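Local coordinates for periplasmic oligopeptide-binding protein (Burkholderia pseudomallei, PDB 3ZS6) that binds oligopeptides in the periplasm and probably hands them to an ABC transport system for uptake, at residues Q10-V15 with S25-T30; I192-S197 with V211-I216; L273-V278 with K339-G344; Y333-L338 with T374-T379. One frame throughout, in Å; residues are numbered along the deposited sequence.

Contact 1. Residues Q10-V15 with S25-T30; sequences QVPAEV and SWTGNT
Thr27 turns its two branches onto different residues of 10-15, and Trp26 adds CZ3 of its six-membered ring beside it. The hydroxyl goes to Pro12: Thr27 OG1 is 3.3 Å from Pro12 CD and a little further from CG, the two side chains sliding past each other in opposite directions. The methyl, set anti to the backbone N (OG1 at chi1 -67°), meets both valines, with Thr27 CG2 3.9 Å from Val11 CB and from Val15 CB. Trp26 meets the end of strand 6-11 and the proline after it. Its CZ3 lies 3.8 Å from Val11 CG1 and also 3.8 Å from Pro12 CD, and both carbons approach the ring at a slant. The Pro12 and Trp26 side chains cross at about a right angle. Further along, Val15 CG2 comes within 3.4 Å of Gly28 CA, closer than usual for two carbons. The helix start is capped from within 25-30: Gly28 N donates to Ser25 OG at 2.9 Å and a nearly straight 166°. Thr30 OG1 stands 3.5 Å above the plane of the Trp26 ring, over its centre, while bonded to Trp26 O. The bound peptide bonds to the backbone of Trp26, so this packing borders the peptide site. Around it, Tyr235 meets the indole edge-to-face, Phe387 of helix 387-395 covers Ala13 and Ser25, and strand 6-11 runs alongside strand 210-215, whose Tyr213 touches both Val11 and Thr30.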
# COMPACT_ATOMS: atom_id res chain seq x y z
N GLN A 10 13.52 5.37 -9.29
CA GLN A 10 12.98 4.22 -10.03
C GLN A 10 11.76 3.65 -9.32
O GLN A 10 11.79 3.42 -8.10
CB GLN A 10 14.05 3.13 -10.20
CG GLN A 10 13.52 1.83 -10.88
CD GLN A 10 13.55 0.60 -9.96
OE1 GLN A 10 14.40 0.48 -9.07
NE2 GLN A 10 12.63 -0.33 -10.20
N VAL A 11 10.68 3.44 -10.07
CA VAL A 11 9.50 2.76 -9.53
C VAL A 11 9.28 1.40 -10.22
O VAL A 11 9.71 1.20 -11.35
CB VAL A 11 8.24 3.65 -9.59
CG1 VAL A 11 8.36 4.82 -8.59
CG2 VAL A 11 8.02 4.17 -11.01
N PRO A 12 8.62 0.45 -9.52
CA PRO A 12 8.58 -0.94 -9.98
C PRO A 12 7.64 -1.20 -11.17
O PRO A 12 7.69 -2.28 -11.75
CB PRO A 12 8.08 -1.70 -8.74
CG PRO A 12 7.25 -0.68 -7.99
CD PRO A 12 7.99 0.63 -8.20
N ALA A 13 6.82 -0.22 -11.53
CA ALA A 13 5.86 -0.40 -12.63
C ALA A 13 5.25 0.93 -13.04
O ALA A 13 5.39 1.93 -12.33
CB ALA A 13 4.77 -1.39 -12.21
N GLU A 14 4.57 0.95 -14.19
CA GLU A 14 3.81 2.13 -14.62
C GLU A 14 2.69 2.40 -13.62
O GLU A 14 1.97 1.48 -13.22
CB GLU A 14 3.22 1.90 -16.01
CG GLU A 14 2.21 2.97 -16.47
CD GLU A 14 2.84 4.34 -16.70
OE1 GLU A 14 4.10 4.44 -16.74
OE2 GLU A 14 2.09 5.32 -16.85
N VAL A 15 2.56 3.66 -13.21
CA VAL A 15 1.55 4.06 -12.23
C VAL A 15 0.14 3.85 -12.78
O VAL A 15 -0.09 4.09 -13.97
CB VAL A 15 1.73 5.55 -11.81
CG1 VAL A 15 1.32 6.50 -12.96
CG2 VAL A 15 0.96 5.86 -10.54
N SER A 25 -1.76 2.17 -5.37
CA SER A 25 -0.47 1.49 -5.16
C SER A 25 0.58 2.33 -4.45
O SER A 25 0.46 3.55 -4.34
CB SER A 25 0.10 1.03 -6.50
OG SER A 25 0.61 2.14 -7.23
N TRP A 26 1.64 1.65 -4.01
CA TRP A 26 2.82 2.31 -3.48
C TRP A 26 3.31 3.35 -4.50
O TRP A 26 3.64 4.48 -4.15
CB TRP A 26 3.94 1.30 -3.20
CG TRP A 26 5.21 1.94 -2.69
CD1 TRP A 26 5.53 2.21 -1.39
CD2 TRP A 26 6.33 2.41 -3.48
NE1 TRP A 26 6.77 2.81 -1.31
CE2 TRP A 26 7.28 2.94 -2.57
CE3 TRP A 26 6.61 2.43 -4.85
CZ2 TRP A 26 8.49 3.49 -3.00
CZ3 TRP A 26 7.82 2.97 -5.27
CH2 TRP A 26 8.75 3.49 -4.34
N THR A 27 3.36 2.96 -5.77
CA THR A 27 3.85 3.86 -6.81
C THR A 27 2.92 5.07 -6.97
O THR A 27 3.38 6.20 -7.06
CB THR A 27 4.02 3.15 -8.17
OG1 THR A 27 5.07 2.17 -8.09
CG2 THR A 27 4.35 4.18 -9.26
N GLY A 28 1.61 4.82 -7.00
CA GLY A 28 0.64 5.89 -7.13
C GLY A 28 0.70 6.90 -5.99
O GLY A 28 0.60 8.11 -6.20
N ASN A 29 0.87 6.40 -4.77
CA ASN A 29 0.99 7.29 -3.62
C ASN A 29 2.29 8.08 -3.60
O ASN A 29 2.29 9.27 -3.30
CB ASN A 29 0.83 6.51 -2.30
CG ASN A 29 -0.62 6.24 -1.97
OD1 ASN A 29 -1.25 7.01 -1.23
ND2 ASN A 29 -1.15 5.13 -2.49
N THR A 30 3.41 7.43 -3.94
CA THR A 30 4.71 8.12 -3.95
C THR A 30 4.72 9.24 -4.98
O THR A 30 5.06 10.39 -4.67
CB THR A 30 5.87 7.16 -4.25
OG1 THR A 30 5.90 6.11 -3.26
CG2 THR A 30 7.19 7.92 -4.23

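Contact 2. Residues I192-S197 with V211-I216; sequences IVMAKS and VTYLPI
Met194 reaches past its directly paired neighbour Val211 to the ring of Tyr213, so its side chain fills the dip between these two on one face of the sheet. CG sits between the backbone N and the carbonyl carbon (chi1 61°), which lays it beside the valine, Met194 CG to Val211 CB being 3.7 Å. A bend at chi3 (65°) then turns the terminal methyl to Tyr213: Met194 CE is 3.9 Å from Tyr213 CE2, at the ring edge and near its plane. On the same face Ile192 stands opposite Tyr213, though their side chains meet only loosely, CB to CB 4.3 Å. The strands run antiparallel at 168°, as the central pair of a mixed four-stranded sheet in the order 6-11, 210-215, 191-196, 181-187. Two hydrogen-bonded pairs, Ile192 with Tyr213 and Met194 with Val211, flank a non-hydrogen-bonded one, Val193 with Thr212. Tyr213 N donates to Ile192 O at 2.8 Å, and Met194 N to Val211 O at 2.9 Å, the latter nearly along the C=O axis. The other face carries gentler relief: Val193 and Thr212 lie side by side, pointing the same way, with Val193 CG2 4.1 Å from Thr212 OG1. Helix 26-35 packs over the Met194 and Tyr213 face, where Leu35 and Asp34 touch the methionine, and Asp34 OD2 also hydrogen-bonds Tyr213 OH.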
# COMPACT_ATOMS: atom_id res chain seq x y z
N ILE A 192 7.91 9.81 -16.12
CA ILE A 192 7.13 10.93 -15.62
C ILE A 192 8.11 11.99 -15.12
O ILE A 192 9.05 11.67 -14.40
CB ILE A 192 6.19 10.51 -14.50
CG1 ILE A 192 4.88 9.96 -15.08
CG2 ILE A 192 5.90 11.69 -13.55
CD1 ILE A 192 3.96 9.32 -14.05
N VAL A 193 7.91 13.24 -15.54
CA VAL A 193 8.78 14.33 -15.11
C VAL A 193 7.95 15.43 -14.44
O VAL A 193 6.86 15.77 -14.91
CB VAL A 193 9.58 14.96 -16.29
CG1 VAL A 193 10.53 16.04 -15.79
CG2 VAL A 193 10.35 13.89 -17.06
N MET A 194 8.46 15.97 -13.34
CA MET A 194 7.78 17.05 -12.63
C MET A 194 8.77 18.12 -12.16
O MET A 194 9.94 17.83 -11.90
CB MET A 194 6.95 16.52 -11.45
CG MET A 194 7.73 15.80 -10.37
SD MET A 194 6.67 14.97 -9.13
CE MET A 194 5.84 13.70 -10.09
N ALA A 195 8.28 19.35 -12.05
CA ALA A 195 9.14 20.50 -11.74
C ALA A 195 8.67 21.19 -10.47
O ALA A 195 7.47 21.24 -10.18
CB ALA A 195 9.12 21.48 -12.90
N LYS A 196 9.61 21.74 -9.71
CA LYS A 196 9.26 22.44 -8.47
C LYS A 196 8.21 23.51 -8.78
O LYS A 196 8.32 24.23 -9.77
CB LYS A 196 10.50 23.08 -7.84
CG LYS A 196 10.20 23.95 -6.61
CD LYS A 196 11.47 24.58 -6.04
CE LYS A 196 11.13 25.63 -4.98
NZ LYS A 196 12.35 26.12 -4.27
N SER A 197 7.18 23.59 -7.94
CA SER A 197 6.12 24.56 -8.14
C SER A 197 6.39 25.85 -7.38
O SER A 197 6.63 25.81 -6.17
CB SER A 197 4.78 24.00 -7.69
OG SER A 197 3.78 25.00 -7.72
N VAL A 211 12.01 16.28 -10.45
CA VAL A 211 11.93 14.86 -10.13
C VAL A 211 11.51 14.07 -11.36
O VAL A 211 10.55 14.42 -12.06
CB VAL A 211 10.92 14.59 -8.99
CG1 VAL A 211 10.95 13.11 -8.59
CG2 VAL A 211 11.21 15.46 -7.80
N THR A 212 12.25 13.00 -11.63
CA THR A 212 11.96 12.11 -12.74
C THR A 212 11.66 10.71 -12.17
O THR A 212 12.47 10.17 -11.41
CB THR A 212 13.15 12.03 -13.70
OG1 THR A 212 13.36 13.31 -14.31
CG2 THR A 212 12.91 10.98 -14.79
N TYR A 213 10.51 10.16 -12.53
CA TYR A 213 10.14 8.79 -12.14
C TYR A 213 10.23 7.84 -13.34
O TYR A 213 9.53 8.04 -14.35
CB TYR A 213 8.72 8.74 -11.55
CG TYR A 213 8.63 9.24 -10.12
CD1 TYR A 213 9.02 8.42 -9.06
CD2 TYR A 213 8.15 10.51 -9.82
CE1 TYR A 213 8.95 8.87 -7.75
CE2 TYR A 213 8.08 10.96 -8.51
CZ TYR A 213 8.48 10.13 -7.47
OH TYR A 213 8.41 10.56 -6.16
N LEU A 214 11.06 6.82 -13.23
CA LEU A 214 11.21 5.83 -14.31
C LEU A 214 10.66 4.47 -13.88
O LEU A 214 11.15 3.87 -12.93
CB LEU A 214 12.70 5.65 -14.67
CG LEU A 214 13.50 6.91 -14.99
CD1 LEU A 214 14.97 6.55 -15.27
CD2 LEU A 214 12.87 7.61 -16.19
N PRO A 215 9.63 3.99 -14.59
CA PRO A 215 9.13 2.63 -14.35
C PRO A 215 10.10 1.61 -14.91
O PRO A 215 10.30 1.55 -16.14
CB PRO A 215 7.82 2.59 -15.15
CG PRO A 215 8.03 3.60 -16.23
CD PRO A 215 8.83 4.70 -15.59
N ILE A 216 10.70 0.82 -14.03
CA ILE A 216 11.64 -0.23 -14.42
C ILE A 216 11.23 -1.51 -13.69
O ILE A 216 11.32 -1.58 -12.46
CB ILE A 216 13.07 0.12 -14.00
CG1 ILE A 216 13.48 1.50 -14.53
CG2 ILE A 216 14.05 -0.95 -14.46
CD1 ILE A 216 13.79 1.51 -16.01

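Contact 3. Residues L273-V278 with K339-G344; sequences LKDKRV and KQAGHG
Arg277 lays one face of its guanidinium over the backbone of Gln340 and Ala341, at the C-terminal part of helix 327-340, with Ala341 CA 3.7 Å above the plane and over its centre. Gln340 O lies over that same face, 3.2 Å from Arg277 NH1, but the angle is too poor for a hydrogen bond. The amide end of Gln340 is reached indirectly: a water accepts from Arg277 NH1 at 3.1 Å and donates to Gln340 OE1, while Gln340 NE2 bonds to Asn336. Ala341 inserts its methyl next to this layer, CB lying 3.3 Å from Asp275 OD2 and 3.8 Å from Val278 CG2. What fixes the guanidinium's tilt is Asp275, gripping it side-on: Arg277 NE donates to Asp275 OD1 at 3.1 Å and an almost straight 176°, and Arg277 NH2 forms a salt bridge with Asp275 OD2 at 2.7 Å. The same OD1 caps helix 276-285 by accepting from Arg277 N. Beyond Ala341 the chain turns at Gly342 in a Schellman motif. Between the two segments the contact is thus van der Waals packing and a water bridge; the Asp275-Arg277 charge pair lies within 273-278, and the helix start together with the arginine would probably keep Asp275 ionised.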
# COMPACT_ATOMS: atom_id res chain seq x y z
N LEU A 273 -10.44 -23.52 -3.95
CA LEU A 273 -9.87 -22.60 -2.97
C LEU A 273 -10.91 -22.07 -1.99
O LEU A 273 -10.57 -21.52 -0.95
CB LEU A 273 -9.14 -21.45 -3.68
CG LEU A 273 -7.95 -21.84 -4.56
CD1 LEU A 273 -7.42 -20.64 -5.33
CD2 LEU A 273 -6.83 -22.52 -3.76
N LYS A 274 -12.19 -22.27 -2.31
CA LYS A 274 -13.25 -21.92 -1.39
C LYS A 274 -13.21 -22.80 -0.14
O LYS A 274 -13.81 -22.46 0.88
CB LYS A 274 -14.62 -22.03 -2.06
CG LYS A 274 -15.06 -23.46 -2.35
CD LYS A 274 -16.49 -23.49 -2.88
CE LYS A 274 -17.01 -24.91 -3.05
NZ LYS A 274 -18.46 -24.93 -3.39
N ASP A 275 -12.52 -23.93 -0.22
CA ASP A 275 -12.42 -24.84 0.92
C ASP A 275 -11.19 -24.49 1.77
O ASP A 275 -10.05 -24.61 1.32
CB ASP A 275 -12.36 -26.30 0.45
CG ASP A 275 -12.43 -27.30 1.61
OD1 ASP A 275 -11.92 -26.99 2.71
OD2 ASP A 275 -12.99 -28.40 1.41
N LYS A 276 -11.44 -24.06 3.00
CA LYS A 276 -10.39 -23.68 3.93
C LYS A 276 -9.29 -24.74 4.08
O LYS A 276 -8.11 -24.41 4.27
CB LYS A 276 -11.03 -23.36 5.29
CG LYS A 276 -10.12 -23.43 6.51
CD LYS A 276 -10.96 -23.43 7.79
CE LYS A 276 -10.11 -23.32 9.05
NZ LYS A 276 -9.13 -24.43 9.20
N ARG A 277 -9.66 -26.01 3.97
CA ARG A 277 -8.69 -27.09 4.09
C ARG A 277 -7.67 -27.07 2.95
O ARG A 277 -6.49 -27.34 3.16
CB ARG A 277 -9.40 -28.44 4.17
CG ARG A 277 -10.20 -28.64 5.46
CD ARG A 277 -11.15 -29.83 5.35
NE ARG A 277 -12.16 -29.60 4.32
CZ ARG A 277 -13.19 -30.41 4.09
NH1 ARG A 277 -13.33 -31.52 4.81
NH2 ARG A 277 -14.06 -30.12 3.13
N VAL A 278 -8.13 -26.75 1.75
CA VAL A 278 -7.22 -26.63 0.60
C VAL A 278 -6.27 -25.43 0.79
O VAL A 278 -5.06 -25.56 0.59
CB VAL A 278 -7.99 -26.49 -0.74
CG1 VAL A 278 -7.02 -26.25 -1.90
CG2 VAL A 278 -8.84 -27.74 -1.00
N LYS A 339 -6.94 -34.54 1.05
CA LYS A 339 -7.77 -35.74 1.01
C LYS A 339 -9.12 -35.46 1.65
O LYS A 339 -10.17 -35.74 1.06
CB LYS A 339 -7.06 -36.90 1.72
CG LYS A 339 -7.87 -38.19 1.81
CD LYS A 339 -7.04 -39.30 2.45
CE LYS A 339 -7.82 -40.61 2.51
NZ LYS A 339 -7.06 -41.67 3.24
N GLN A 340 -9.09 -34.90 2.86
CA GLN A 340 -10.32 -34.55 3.56
C GLN A 340 -11.22 -33.67 2.70
O GLN A 340 -12.44 -33.77 2.75
CB GLN A 340 -10.00 -33.85 4.89
CG GLN A 340 -9.36 -34.75 5.94
CD GLN A 340 -8.83 -33.98 7.15
OE1 GLN A 340 -9.23 -32.85 7.42
NE2 GLN A 340 -7.91 -34.60 7.89
N ALA A 341 -10.61 -32.80 1.90
CA ALA A 341 -11.36 -31.86 1.08
C ALA A 341 -11.82 -32.46 -0.25
O ALA A 341 -12.45 -31.78 -1.05
CB ALA A 341 -10.54 -30.60 0.82
N GLY A 342 -11.48 -33.72 -0.48
CA GLY A 342 -11.88 -34.40 -1.70
C GLY A 342 -10.94 -34.16 -2.87
O GLY A 342 -11.31 -34.34 -4.03
N HIS A 343 -9.71 -33.74 -2.56
CA HIS A 343 -8.69 -33.54 -3.58
C HIS A 343 -7.44 -34.38 -3.32
O HIS A 343 -6.32 -33.87 -3.38
CB HIS A 343 -8.33 -32.07 -3.72
CG HIS A 343 -9.43 -31.25 -4.33
ND1 HIS A 343 -9.79 -31.36 -5.65
CD2 HIS A 343 -10.26 -30.34 -3.78
CE1 HIS A 343 -10.79 -30.54 -5.90
NE2 HIS A 343 -11.10 -29.91 -4.78
N GLY A 344 -7.66 -35.65 -3.02
CA GLY A 344 -6.57 -36.60 -2.90
C GLY A 344 -6.02 -36.97 -4.27
O GLY A 344 -6.28 -36.30 -5.27
O HOH W 1 -12.21 -32.39 7.59

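Contact 4. Residues Y333-L338 with T374-T379; sequences YAKNLL and TKLGVT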
# COMPACT_ATOMS: atom_id res chain seq x y z
N TYR A 333 0.29 -33.76 7.19
CA TYR A 333 -0.93 -33.10 7.62
C TYR A 333 -1.61 -32.42 6.43
O TYR A 333 -2.82 -32.52 6.25
CB TYR A 333 -0.61 -32.09 8.72
CG TYR A 333 -1.81 -31.54 9.46
CD1 TYR A 333 -2.57 -30.51 8.92
CD2 TYR A 333 -2.17 -32.05 10.71
CE1 TYR A 333 -3.66 -30.01 9.59
CE2 TYR A 333 -3.27 -31.54 11.39
CZ TYR A 333 -4.01 -30.52 10.82
OH TYR A 333 -5.10 -30.00 11.47
N ALA A 334 -0.82 -31.75 5.59
CA ALA A 334 -1.38 -31.01 4.46
C ALA A 334 -1.99 -31.93 3.40
O ALA A 334 -3.07 -31.65 2.87
CB ALA A 334 -0.31 -30.08 3.83
N LYS A 335 -1.29 -33.02 3.09
CA LYS A 335 -1.84 -34.03 2.17
C LYS A 335 -3.16 -34.60 2.68
O LYS A 335 -4.09 -34.84 1.90
CB LYS A 335 -0.83 -35.15 1.92
CG LYS A 335 0.22 -34.81 0.87
CD LYS A 335 1.10 -36.00 0.52
CE LYS A 335 2.08 -36.32 1.65
NZ LYS A 335 2.97 -37.45 1.28
N ASN A 336 -3.25 -34.82 3.98
CA ASN A 336 -4.49 -35.31 4.59
C ASN A 336 -5.61 -34.27 4.48
O ASN A 336 -6.78 -34.62 4.30
CB ASN A 336 -4.24 -35.68 6.05
CG ASN A 336 -5.21 -36.74 6.56
OD1 ASN A 336 -6.24 -36.43 7.15
ND2 ASN A 336 -4.86 -38.00 6.33
N LEU A 337 -5.25 -33.00 4.60
CA LEU A 337 -6.23 -31.93 4.41
C LEU A 337 -6.80 -31.99 3.00
O LEU A 337 -8.01 -31.88 2.81
CB LEU A 337 -5.59 -30.56 4.67
CG LEU A 337 -5.31 -30.20 6.12
CD1 LEU A 337 -4.56 -28.86 6.21
CD2 LEU A 337 -6.60 -30.16 6.93
N LEU A 338 -5.93 -32.16 2.00
CA LEU A 338 -6.38 -32.23 0.61
C LEU A 338 -7.32 -33.42 0.44
O LEU A 338 -8.35 -33.33 -0.24
CB LEU A 338 -5.19 -32.35 -0.34
CG LEU A 338 -4.34 -31.09 -0.57
CD1 LEU A 338 -3.28 -31.34 -1.62
CD2 LEU A 338 -5.22 -29.91 -0.96
N THR A 374 6.30 -30.88 -5.55
CA THR A 374 7.04 -31.95 -4.90
C THR A 374 6.43 -32.40 -3.57
O THR A 374 6.59 -33.55 -3.17
CB THR A 374 8.51 -31.56 -4.67
OG1 THR A 374 8.57 -30.43 -3.79
CG2 THR A 374 9.18 -31.21 -5.98
N LYS A 375 5.73 -31.50 -2.88
CA LYS A 375 5.19 -31.84 -1.57
C LYS A 375 3.72 -32.25 -1.58
O LYS A 375 3.28 -33.01 -0.72
CB LYS A 375 5.42 -30.72 -0.56
CG LYS A 375 6.89 -30.48 -0.24
CD LYS A 375 7.07 -29.35 0.77
CE LYS A 375 8.54 -29.02 0.99
NZ LYS A 375 8.70 -27.79 1.84
N LEU A 376 2.96 -31.77 -2.56
CA LEU A 376 1.53 -32.03 -2.57
C LEU A 376 1.05 -32.60 -3.90
O LEU A 376 -0.09 -33.05 -4.01
CB LEU A 376 0.76 -30.74 -2.27
CG LEU A 376 0.89 -30.13 -0.87
CD1 LEU A 376 0.15 -28.80 -0.83
CD2 LEU A 376 0.36 -31.08 0.20
N GLY A 377 1.92 -32.57 -4.90
CA GLY A 377 1.52 -32.98 -6.24
C GLY A 377 0.52 -32.00 -6.83
O GLY A 377 -0.28 -32.36 -7.70
N VAL A 378 0.53 -30.77 -6.32
CA VAL A 378 -0.31 -29.71 -6.86
C VAL A 378 0.43 -28.95 -7.95
O VAL A 378 1.59 -28.56 -7.77
CB VAL A 378 -0.74 -28.72 -5.75
CG1 VAL A 378 -1.34 -27.46 -6.35
CG2 VAL A 378 -1.73 -29.39 -4.81
N THR A 379 -0.23 -28.73 -9.08
CA THR A 379 0.42 -28.06 -10.20
C THR A 379 0.04 -26.59 -10.29
O THR A 379 -1.14 -26.24 -10.42
CB THR A 379 0.07 -28.75 -11.54
OG1 THR A 379 0.42 -30.14 -11.48
CG2 THR A 379 0.82 -28.10 -12.69
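Leu376 meets Ala334, Lys335 and Leu338 without an aromatic ring between them; the flat group at the interface is the peptide of Lys375, whose carbonyl oxygen lies against the Lys335 chain. There Lys375 O lies 3.9 Å from Lys335 CG, a contact of carbon against oxygen with no bonding. The ring of Tyr333 meets Trp325 edge-to-face, away from this contact. The weight of the contact falls on one methyl: Leu376 CD2 is 3.8 Å from Ala334 CB and equally 3.8 Å from Lys335 CG, so it rests where two successive residues of helix 327-340 diverge. One helical turn on, Leu338 CD1 comes to 4.1 Å from the same CD2, the two leucine side chains crossing at about a right angle. Leu338 CG is anti to the carbonyl carbon (chi1 -73°). Val378 is deposited in two conformers; in the one given, its CG2 lies 4.0 Å from Leu338 CD1, so that contact is doubtful. The lysines keep their charges away from this apolar patch: Lys335 contributes its methylenes, and Lys375 NZ makes a salt bridge with Glu371. Helix 359-376 ends here, the chain leaving it at Gly377 with a positive phi of 68°, and it enters strand 379-385 through Val378, whose packing on Phe351 is subject to the same doubt. Strand 350-356, that helix and the parallel neighbouring strand 379-385 form a beta-alpha-beta crossover, with helix 327-340 packed against the junction where the crossover returns to the sheet.

Contacts 1 and 2 belong to one neighbourhood, their centres about 11 Å apart and joined through strands 6-11 and 210-215 of a single sheet; both are buried, but contact 1 is side-chain packing beside the peptide site while contact 2 is held by backbone hydrogen bonds. Contacts 3 and 4 share helix 327-340, with centres about 10 Å apart, and His343 N probably hydrogen-bonds Leu338 O between them. Contact 3 is a surface contact mixing a guanidinium, water and one alanine methyl, whereas contact 4 is partly buried and chiefly aliphatic. The pairs are remote: contacts 2 and 3 lie on opposite sides of the chain's centre, nearest atoms about 28 Å apart.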